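Local coordinates for spike protein P1 (Pseudoalteromonas phage pm2, PDB 2VVE) that serves as the receptor-binding spike at the fivefold vertices of the virion, with its C-terminal part responsible for attachment to the host, at residues V42-A53 against S77-E85; A133-G141 against Y175-D185. All coordinates share one frame; numbering follows the deposited sequence.

Contact 1 (V42-A53 against S77-E85); sequences VDIWIGGENMTA and SVNYWVSDE
Trp45 and Trp81 stand side by side on one face of two antiparallel strands, 44-47 and 78-81, that form the middle of a four-stranded sheet in the second jelly-roll domain of the spike. The backbone pairing comes first: Trp45 with Trp81 and Gly47 with Asn79 are hydrogen-bonded pairs, and Ile46 with Tyr80 is the non-hydrogen-bonded pair between them. The shortest of these bonds runs from Asn79 N to Gly47 O at 2.8 Å.

The aromatic contact lies on one face of the sheet. The indole of Trp81 turns its benzo edge toward the face of Trp45 in an offset edge-to-face pair, six-membered centroids 5.5 Å apart and planes at 74°. With CG anti to the backbone N (chi1 -177°), Trp81 stands up from the strand and brings its pyrrole part under Ala53, whose CB sits over one face, 3.7 Å from the five-membered centroid. The turn of the Trp81 ring is fixed within its own segment by a bond from NE1 to Asp84 OD1, 2.9 Å. On the same face, Met51 bends at its last torsion to lay CE against Asn79 O (3.5 Å).

Apolar branches fill the other face: Ile44 CG1 meets Val82 CG1, Ile46 CG2 meets Val78 CG1, and both isoleucine CD1 atoms approach Tyr80 CB. The Tyr80 hydroxyl is bonded to Arg20 N, and Leu250 of a second subunit packs on Ile46.

At the Asp43 and Val82 end a water bridges the two backbone oxygens. At the turn from Gly48 to Met51, Gly48 O accepts twice, from opposite faces of its plane: Met51 N closes the type I turn, and Asn79 ND2 comes in 3.0 Å away, above the carbonyl plane.

Contact 2 (A133-G141 against Y175-D185); sequences ARVRHKSKG and YGSTGSHSGYD
Where strand 129-137 runs out into a loop, in the Phage PM2 spike protein P1 family region, the segment 175-185 wraps past its end and is held through an aromatic cluster of His137, Tyr175 and His181. His137 and Tyr175 come from opposite directions and meet rim to rim, the planes 72° apart. Their polar ends join in a short bond, His137 NE2 to Tyr175 OH at 2.6 Å, while His137 ND1 bonds Thr229 OG1, so both ring nitrogens are engaged and the ring's rotation is fixed. The phenol oxygen also rests on Val135 CG1.

His181 takes the methylene of His137 rather than its ring: His137 CB lies over the imidazole face of His181, 3.9 Å from the centroid and offset toward the rim. The far nitrogen of His181, NE2, bonds Ile151 O.

Beyond the strand the grip passes to the backbone. His181 O accepts from Ser139 N (2.8 Å) and Lys140 N (3.2 Å), which reach it from opposite faces of the carbonyl plane. Ser139 OG, placed between its backbone N and carbonyl carbon (chi1 64°), turns back to accept from His181 N at 3.0 Å. Gly183, with positive phi, brings its CA to 3.1 Å from His137 O, and a water links that oxygen to Gly183 N.

At the other end Arg134 reaches out extended, and NH1 makes a long 3.3 Å bond to Asp185 O from above the carbonyl plane. Arg134 and Arg136 both form salt bridges with Asp188. Strand 129-137 lies between strands 229-236 and 189-195, and Val153 of strand 151-160, which pairs with strand 177-179, packs against His137.

In the fold
The two contacts come one after the other along the chain: contact 1 closes at residue 85, before contact 2 opens at 133. They lie on opposite sides of the chain's centre, their own centres about 42 Å apart and nearest atoms about 14 Å apart, so they never touch. Contact 1 joins two inner strands of one sheet in the second jelly-roll region, with a second subunit beside it. In contact 2, residues flanking strand 177-179 meet the end of strand 129-137 and the loop after it; the bound calcium ion, held by Ser150, Asp212 and Asp214, lies about 8 Å from Gly179. They therefore lie in separate parts of an elongated spike, whose C-terminal part binds the receptor.

Contact 1 (V42-A53 against S77-E85)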
loop_
_atom_site.group_PDB
_atom_site.type_symbol
_atom_site.label_atom_id
_atom_site.label_comp_id
_atom_site.label_asym_id
_atom_site.label_seq_id
_atom_site.Cartn_x
_atom_site.Cartn_y
_atom_site.Cartn_z
ATOM N N VAL A 42 7.928 -11.897 9.365
ATOM C CA VAL A 42 9.178 -11.785 8.607
ATOM C C VAL A 42 9.055 -12.572 7.309
ATOM O O VAL A 42 8.246 -13.514 7.224
ATOM C CB VAL A 42 10.410 -12.274 9.445
ATOM C CG1 VAL A 42 10.585 -11.408 10.696
ATOM C CG2 VAL A 42 10.272 -13.750 9.847
ATOM N N ASP A 43 9.855 -12.200 6.301
ATOM C CA ASP A 43 9.929 -13.021 5.081
ATOM C C ASP A 43 10.210 -14.477 5.454
ATOM O O ASP A 43 11.077 -14.769 6.301
ATOM C CB ASP A 43 11.030 -12.539 4.140
ATOM C CG ASP A 43 10.753 -11.169 3.535
ATOM O OD1 ASP A 43 9.631 -10.630 3.642
ATOM O OD2 ASP A 43 11.692 -10.632 2.921
ATOM N N ILE A 44 9.483 -15.389 4.826
ATOM C CA ILE A 44 9.536 -16.790 5.221
ATOM C C ILE A 44 9.574 -17.674 3.971
ATOM O O ILE A 44 8.816 -17.466 3.022
ATOM C CB ILE A 44 8.338 -17.177 6.151
ATOM C CG1 ILE A 44 8.534 -18.585 6.743
ATOM C CG2 ILE A 44 6.960 -17.036 5.424
ATOM C CD1 ILE A 44 7.543 -18.952 7.843
ATOM N N TRP A 45 10.457 -18.662 3.992
ATOM C CA TRP A 45 10.602 -19.577 2.880
ATOM C C TRP A 45 9.893 -20.868 3.271
ATOM O O TRP A 45 10.086 -21.358 4.387
ATOM C CB TRP A 45 12.086 -19.763 2.560
ATOM C CG TRP A 45 12.653 -18.611 1.751
ATOM C CD1 TRP A 45 12.897 -18.596 0.396
ATOM C CD2 TRP A 45 13.029 -17.315 2.236
ATOM N NE1 TRP A 45 13.408 -17.376 0.017
ATOM C CE2 TRP A 45 13.493 -16.568 1.122
ATOM C CE3 TRP A 45 13.012 -16.706 3.500
ATOM C CZ2 TRP A 45 13.946 -15.248 1.237
ATOM C CZ3 TRP A 45 13.458 -15.385 3.611
ATOM C CH2 TRP A 45 13.921 -14.673 2.481
ATOM N N ILE A 46 9.037 -21.368 2.382
ATOM C CA ILE A 46 8.150 -22.503 2.672
ATOM C C ILE A 46 8.385 -23.603 1.637
ATOM O O ILE A 46 8.484 -23.331 0.436
ATOM C CB ILE A 46 6.652 -22.086 2.665
ATOM C CG1 ILE A 46 6.370 -21.019 3.745
ATOM C CG2 ILE A 46 5.739 -23.296 2.867
ATOM C CD1 ILE A 46 6.438 -21.545 5.199
ATOM N N GLY A 47 8.467 -24.835 2.113
ATOM C CA GLY A 47 8.718 -25.979 1.236
ATOM C C GLY A 47 8.398 -27.321 1.859
ATOM O O GLY A 47 8.000 -27.412 3.032
ATOM N N GLY A 48 8.619 -28.366 1.064
ATOM C CA GLY A 48 8.383 -29.746 1.475
ATOM C C GLY A 48 9.617 -30.363 2.089
ATOM O O GLY A 48 10.526 -29.662 2.516
ATOM N N GLU A 49 9.654 -31.689 2.119
ATOM C CA GLU A 49 10.732 -32.419 2.799
ATOM C C GLU A 49 12.099 -32.225 2.144
ATOM O O GLU A 49 13.139 -32.447 2.779
ATOM C CB GLU A 49 10.374 -33.904 2.916
ATOM C CG GLU A 49 9.156 -34.154 3.813
ATOM C CD GLU A 49 8.722 -35.613 3.855
ATOM O OE1 GLU A 49 8.184 -36.113 2.841
ATOM O OE2 GLU A 49 8.901 -36.252 4.915
ATOM N N ASN A 50 12.091 -31.776 0.889
ATOM C CA ASN A 50 13.321 -31.523 0.137
ATOM C C ASN A 50 14.022 -30.197 0.437
ATOM O O ASN A 50 15.189 -30.022 0.073
ATOM C CB ASN A 50 13.066 -31.645 -1.373
ATOM C CG ASN A 50 12.147 -30.555 -1.916
ATOM O OD1 ASN A 50 10.981 -30.426 -1.511
ATOM N ND2 ASN A 50 12.664 -29.787 -2.863
ATOM N N MET A 51 13.319 -29.278 1.097
ATOM C CA MET A 51 13.868 -27.943 1.366
ATOM C C MET A 51 15.078 -27.978 2.300
ATOM O O MET A 51 15.031 -28.598 3.366
ATOM C CB MET A 51 12.800 -26.999 1.926
ATOM C CG MET A 51 13.262 -25.548 1.913
ATOM S SD MET A 51 12.009 -24.367 2.413
ATOM C CE MET A 51 11.947 -24.699 4.161
ATOM N N THR A 52 16.148 -27.298 1.882
ATOM C CA THR A 52 17.372 -27.183 2.658
ATOM C C THR A 52 17.816 -25.731 2.610
ATOM O O THR A 52 17.318 -24.956 1.795
ATOM C CB THR A 52 18.495 -28.086 2.081
ATOM O OG1 THR A 52 18.743 -27.726 0.715
ATOM C CG2 THR A 52 18.108 -29.567 2.165
ATOM N N ALA A 53 18.746 -25.353 3.480
ATOM C CA ALA A 53 19.260 -23.984 3.490
ATOM C C ALA A 53 20.731 -23.953 3.887
ATOM O O ALA A 53 21.114 -23.290 4.849
ATOM C CB ALA A 53 18.417 -23.081 4.411
ATOM N N SER A 77 3.670 -32.854 6.103
ATOM C CA SER A 77 4.688 -32.013 6.727
ATOM C C SER A 77 4.956 -30.797 5.841
ATOM O O SER A 77 4.910 -30.894 4.607
ATOM C CB SER A 77 5.991 -32.817 6.906
ATOM O OG SER A 77 7.010 -32.001 7.457
ATOM N N VAL A 78 5.220 -29.655 6.474
ATOM C CA VAL A 78 5.582 -28.431 5.764
ATOM C C VAL A 78 6.737 -27.799 6.546
ATOM O O VAL A 78 6.659 -27.660 7.767
ATOM C CB VAL A 78 4.398 -27.442 5.660
ATOM C CG1 VAL A 78 4.826 -26.156 4.910
ATOM C CG2 VAL A 78 3.206 -28.086 4.920
ATOM N N ASN A 79 7.801 -27.446 5.834
ATOM C CA ASN A 79 9.000 -26.829 6.444
ATOM C C ASN A 79 9.110 -25.341 6.188
ATOM O O ASN A 79 8.630 -24.849 5.169
ATOM C CB ASN A 79 10.249 -27.515 5.890
ATOM C CG ASN A 79 10.391 -28.942 6.383
ATOM O OD1 ASN A 79 10.180 -29.220 7.557
ATOM N ND2 ASN A 79 10.745 -29.858 5.482
ATOM N N TYR A 80 9.776 -24.628 7.103
ATOM C CA TYR A 80 10.046 -23.213 6.914
ATOM C C TYR A 80 11.537 -22.907 7.121
ATOM O O TYR A 80 12.261 -23.692 7.742
ATOM C CB TYR A 80 9.183 -22.328 7.840
ATOM C CG TYR A 80 9.630 -22.333 9.296
ATOM C CD1 TYR A 80 9.083 -23.232 10.203
ATOM C CD2 TYR A 80 10.594 -21.437 9.753
ATOM C CE1 TYR A 80 9.493 -23.249 11.554
ATOM C CE2 TYR A 80 11.026 -21.448 11.108
ATOM C CZ TYR A 80 10.463 -22.363 11.989
ATOM O OH TYR A 80 10.857 -22.408 13.311
ATOM N N TRP A 81 11.966 -21.764 6.586
ATOM C CA TRP A 81 13.246 -21.145 6.934
ATOM C C TRP A 81 13.067 -19.626 6.983
ATOM O O TRP A 81 12.419 -19.046 6.096
ATOM C CB TRP A 81 14.314 -21.507 5.896
ATOM C CG TRP A 81 15.688 -20.956 6.213
ATOM C CD1 TRP A 81 16.696 -21.609 6.850
ATOM C CD2 TRP A 81 16.191 -19.645 5.900
ATOM N NE1 TRP A 81 17.808 -20.790 6.964
ATOM C CE2 TRP A 81 17.519 -19.577 6.390
ATOM C CE3 TRP A 81 15.650 -18.521 5.261
ATOM C CZ2 TRP A 81 18.314 -18.439 6.247
ATOM C CZ3 TRP A 81 16.445 -17.380 5.131
ATOM C CH2 TRP A 81 17.763 -17.352 5.621
ATOM N N VAL A 82 13.630 -18.989 8.010
ATOM C CA VAL A 82 13.623 -17.520 8.104
ATOM C C VAL A 82 15.014 -16.944 8.349
ATOM O O VAL A 82 15.289 -15.801 8.000
ATOM C CB VAL A 82 12.647 -16.975 9.199
ATOM C CG1 VAL A 82 11.196 -17.283 8.835
ATOM C CG2 VAL A 82 13.007 -17.512 10.595
ATOM N N SER A 83 15.886 -17.742 8.959
ATOM C CA SER A 83 17.156 -17.214 9.457
ATOM C C SER A 83 18.108 -18.326 9.883
ATOM O O SER A 83 17.665 -19.385 10.311
ATOM C CB SER A 83 16.896 -16.278 10.646
ATOM O OG SER A 83 18.112 -15.857 11.218
ATOM N N ASP A 84 19.410 -18.070 9.762
ATOM C CA ASP A 84 20.438 -18.957 10.331
ATOM C C ASP A 84 21.063 -18.424 11.622
ATOM O O ASP A 84 22.036 -18.988 12.115
ATOM C CB ASP A 84 21.533 -19.257 9.307
ATOM C CG ASP A 84 21.057 -20.158 8.192
ATOM O OD1 ASP A 84 20.313 -21.139 8.457
ATOM O OD2 ASP A 84 21.443 -19.883 7.042
ATOM N N GLU A 85 20.491 -17.354 12.167
ATOM C CA GLU A 85 20.974 -16.746 13.419
ATOM C C GLU A 85 20.498 -17.552 14.625
ATOM O O GLU A 85 19.293 -17.624 14.879
ATOM C CB GLU A 85 20.460 -15.305 13.540
ATOM C CG GLU A 85 21.201 -14.291 12.674
ATOM C CD GLU A 85 22.627 -14.047 13.158
ATOM O OE1 GLU A 85 22.807 -13.521 14.283
ATOM O OE2 GLU A 85 23.569 -14.382 12.410
HETATM O O HOH W 1 13.472 -13.893 7.205
HETATM O O HOH W 2 20.520 -23.324 7.481
#

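Contact 2 (A133-G141 against Y175-D185)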
loop_
_atom_site.group_PDB
_atom_site.type_symbol
_atom_site.label_atom_id
_atom_site.label_comp_id
_atom_site.label_asym_id
_atom_site.label_seq_id
_atom_site.Cartn_x
_atom_site.Cartn_y
_atom_site.Cartn_z
ATOM N N ALA A 133 25.186 -7.923 27.465
ATOM C CA ALA A 133 26.247 -7.367 26.639
ATOM C C ALA A 133 27.598 -7.908 27.065
ATOM O O ALA A 133 27.847 -8.107 28.263
ATOM C CB ALA A 133 26.247 -5.849 26.694
ATOM N N ARG A 134 28.457 -8.137 26.075
ATOM C CA ARG A 134 29.866 -8.417 26.291
ATOM C C ARG A 134 30.564 -7.054 26.348
ATOM O O ARG A 134 30.532 -6.272 25.386
ATOM C CB ARG A 134 30.416 -9.306 25.161
ATOM C CG ARG A 134 31.918 -9.536 25.210
ATOM C CD ARG A 134 32.403 -10.414 24.062
ATOM N NE ARG A 134 33.826 -10.707 24.217
ATOM C CZ ARG A 134 34.483 -11.638 23.532
ATOM N NH1 ARG A 134 35.776 -11.831 23.759
ATOM N NH2 ARG A 134 33.854 -12.377 22.624
ATOM N N VAL A 135 31.151 -6.755 27.501
ATOM C CA VAL A 135 31.600 -5.399 27.791
ATOM C C VAL A 135 33.100 -5.383 28.067
ATOM O O VAL A 135 33.607 -6.182 28.857
ATOM C CB VAL A 135 30.796 -4.771 28.985
ATOM C CG1 VAL A 135 31.274 -3.386 29.277
ATOM C CG2 VAL A 135 29.310 -4.721 28.681
ATOM N N ARG A 136 33.800 -4.477 27.394
ATOM C CA ARG A 136 35.245 -4.377 27.535
ATOM C C ARG A 136 35.629 -3.023 28.114
ATOM O O ARG A 136 35.367 -1.970 27.518
ATOM C CB ARG A 136 35.940 -4.614 26.184
ATOM C CG ARG A 136 37.476 -4.592 26.255
ATOM C CD ARG A 136 38.089 -5.000 24.948
ATOM N NE ARG A 136 37.656 -6.341 24.574
ATOM C CZ ARG A 136 37.680 -6.815 23.335
ATOM N NH1 ARG A 136 38.120 -6.057 22.336
ATOM N NH2 ARG A 136 37.248 -8.049 23.100
ATOM N N HIS A 137 36.261 -3.065 29.277
ATOM C CA HIS A 137 36.838 -1.875 29.883
ATOM C C HIS A 137 38.347 -1.851 29.644
ATOM O O HIS A 137 39.041 -2.841 29.878
ATOM C CB HIS A 137 36.518 -1.837 31.380
ATOM C CG HIS A 137 35.074 -2.092 31.688
ATOM N ND1 HIS A 137 34.091 -1.156 31.452
ATOM C CD2 HIS A 137 34.450 -3.168 32.228
ATOM C CE1 HIS A 137 32.920 -1.649 31.823
ATOM N NE2 HIS A 137 33.111 -2.864 32.304
ATOM N N LYS A 138 38.844 -0.729 29.144
ATOM C CA LYS A 138 40.285 -0.552 28.936
ATOM C C LYS A 138 40.653 0.882 29.278
ATOM O O LYS A 138 40.148 1.822 28.650
ATOM C CB LYS A 138 40.665 -0.900 27.488
ATOM C CG LYS A 138 42.161 -0.900 27.189
ATOM C CD LYS A 138 42.412 -1.346 25.747
ATOM C CE LYS A 138 43.890 -1.534 25.448
ATOM N NZ LYS A 138 44.630 -0.245 25.395
ATOM N N SER A 139 41.513 1.040 30.287
ATOM C CA SER A 139 41.919 2.357 30.772
ATOM C C SER A 139 43.421 2.630 30.638
ATOM O O SER A 139 43.817 3.778 30.439
ATOM C CB SER A 139 41.446 2.583 32.217
ATOM O OG SER A 139 42.050 1.681 33.130
ATOM N N LYS A 140 44.243 1.578 30.745
ATOM C CA LYS A 140 45.714 1.695 30.700
ATOM C C LYS A 140 46.219 2.388 29.435
ATOM O O LYS A 140 46.149 1.829 28.342
ATOM C CB LYS A 140 46.383 0.319 30.826
ATOM C CG LYS A 140 46.149 -0.380 32.164
ATOM C CD LYS A 140 46.828 -1.750 32.198
ATOM C CE LYS A 140 46.875 -2.331 33.608
ATOM N NZ LYS A 140 47.986 -1.731 34.418
ATOM N N GLY A 141 46.722 3.610 29.598
ATOM C CA GLY A 141 47.248 4.391 28.479
ATOM C C GLY A 141 46.213 5.003 27.543
ATOM O O GLY A 141 46.576 5.670 26.574
ATOM N N TYR A 175 26.291 -4.905 37.311
ATOM C CA TYR A 175 27.603 -4.935 37.995
ATOM C C TYR A 175 28.308 -3.578 37.962
ATOM O O TYR A 175 28.068 -2.755 37.069
ATOM C CB TYR A 175 28.539 -6.014 37.396
ATOM C CG TYR A 175 29.227 -5.610 36.095
ATOM C CD1 TYR A 175 30.473 -4.964 36.100
ATOM C CD2 TYR A 175 28.633 -5.876 34.863
ATOM C CE1 TYR A 175 31.103 -4.590 34.904
ATOM C CE2 TYR A 175 29.248 -5.511 33.671
ATOM C CZ TYR A 175 30.475 -4.866 33.695
ATOM O OH TYR A 175 31.056 -4.514 32.497
ATOM N N GLY A 176 29.175 -3.359 38.948
ATOM C CA GLY A 176 30.176 -2.291 38.895
ATOM C C GLY A 176 31.559 -2.904 39.045
ATOM O O GLY A 176 31.699 -3.987 39.613
ATOM N N SER A 177 32.581 -2.218 38.539
ATOM C CA SER A 177 33.960 -2.727 38.611
ATOM C C SER A 177 34.952 -1.590 38.784
ATOM O O SER A 177 34.776 -0.506 38.223
ATOM C CB SER A 177 34.294 -3.523 37.342
ATOM O OG SER A 177 35.637 -3.967 37.338
ATOM N N THR A 178 36.003 -1.839 39.559
ATOM C CA THR A 178 37.020 -0.827 39.784
ATOM C C THR A 178 38.401 -1.444 39.656
ATOM O O THR A 178 38.663 -2.544 40.160
ATOM C CB THR A 178 36.852 -0.136 41.165
ATOM O OG1 THR A 178 35.503 0.318 41.316
ATOM C CG2 THR A 178 37.772 1.067 41.288
ATOM N N GLY A 179 39.273 -0.722 38.966
ATOM C CA GLY A 179 40.674 -1.081 38.875
ATOM C C GLY A 179 41.327 -0.419 37.681
ATOM O O GLY A 179 40.764 0.504 37.076
ATOM N N SER A 180 42.542 -0.869 37.377
ATOM C CA SER A 180 43.228 -0.453 36.163
ATOM C C SER A 180 42.967 -1.509 35.100
ATOM O O SER A 180 43.462 -2.634 35.188
ATOM C CB SER A 180 44.726 -0.280 36.424
ATOM O OG SER A 180 44.935 0.631 37.491
ATOM N N HIS A 181 42.174 -1.136 34.102
ATOM C CA HIS A 181 41.686 -2.078 33.097
ATOM C C HIS A 181 42.618 -2.217 31.900
ATOM O O HIS A 181 42.909 -1.239 31.208
ATOM C CB HIS A 181 40.285 -1.669 32.647
ATOM C CG HIS A 181 39.347 -1.391 33.782
ATOM N ND1 HIS A 181 38.550 -2.363 34.345
ATOM C CD2 HIS A 181 39.093 -0.253 34.472
ATOM C CE1 HIS A 181 37.840 -1.836 35.324
ATOM N NE2 HIS A 181 38.152 -0.556 35.424
ATOM N N SER A 182 43.087 -3.439 31.666
ATOM C CA SER A 182 43.979 -3.715 30.540
ATOM C C SER A 182 43.217 -4.054 29.251
ATOM O O SER A 182 43.792 -4.034 28.161
ATOM C CB SER A 182 45.004 -4.803 30.896
ATOM O OG SER A 182 44.400 -5.921 31.518
ATOM N N GLY A 183 41.927 -4.357 29.389
ATOM C CA GLY A 183 41.048 -4.613 28.253
ATOM C C GLY A 183 41.362 -5.851 27.435
ATOM O O GLY A 183 41.145 -5.859 26.223
ATOM N N TYR A 184 41.858 -6.902 28.092
ATOM C CA TYR A 184 42.181 -8.156 27.405
ATOM C C TYR A 184 40.886 -8.899 27.088
ATOM O O TYR A 184 40.004 -8.996 27.944
ATOM C CB TYR A 184 43.112 -9.038 28.247
ATOM C CG TYR A 184 44.470 -8.429 28.577
ATOM C CD1 TYR A 184 45.072 -7.497 27.727
ATOM C CD2 TYR A 184 45.162 -8.811 29.729
ATOM C CE1 TYR A 184 46.316 -6.937 28.025
ATOM C CE2 TYR A 184 46.408 -8.264 30.037
ATOM C CZ TYR A 184 46.979 -7.331 29.182
ATOM O OH TYR A 184 48.209 -6.790 29.484
ATOM N N ASP A 185 40.785 -9.428 25.868
ATOM C CA ASP A 185 39.531 -10.006 25.361
ATOM C C ASP A 185 38.920 -11.100 26.244
ATOM O O ASP A 185 37.692 -11.223 26.331
ATOM C CB ASP A 185 39.699 -10.498 23.915
ATOM C CG ASP A 185 40.720 -11.632 23.779
ATOM O OD1 ASP A 185 41.533 -11.855 24.707
ATOM O OD2 ASP A 185 40.703 -12.303 22.725
HETATM O O HOH W 3 39.657 -5.278 31.112
#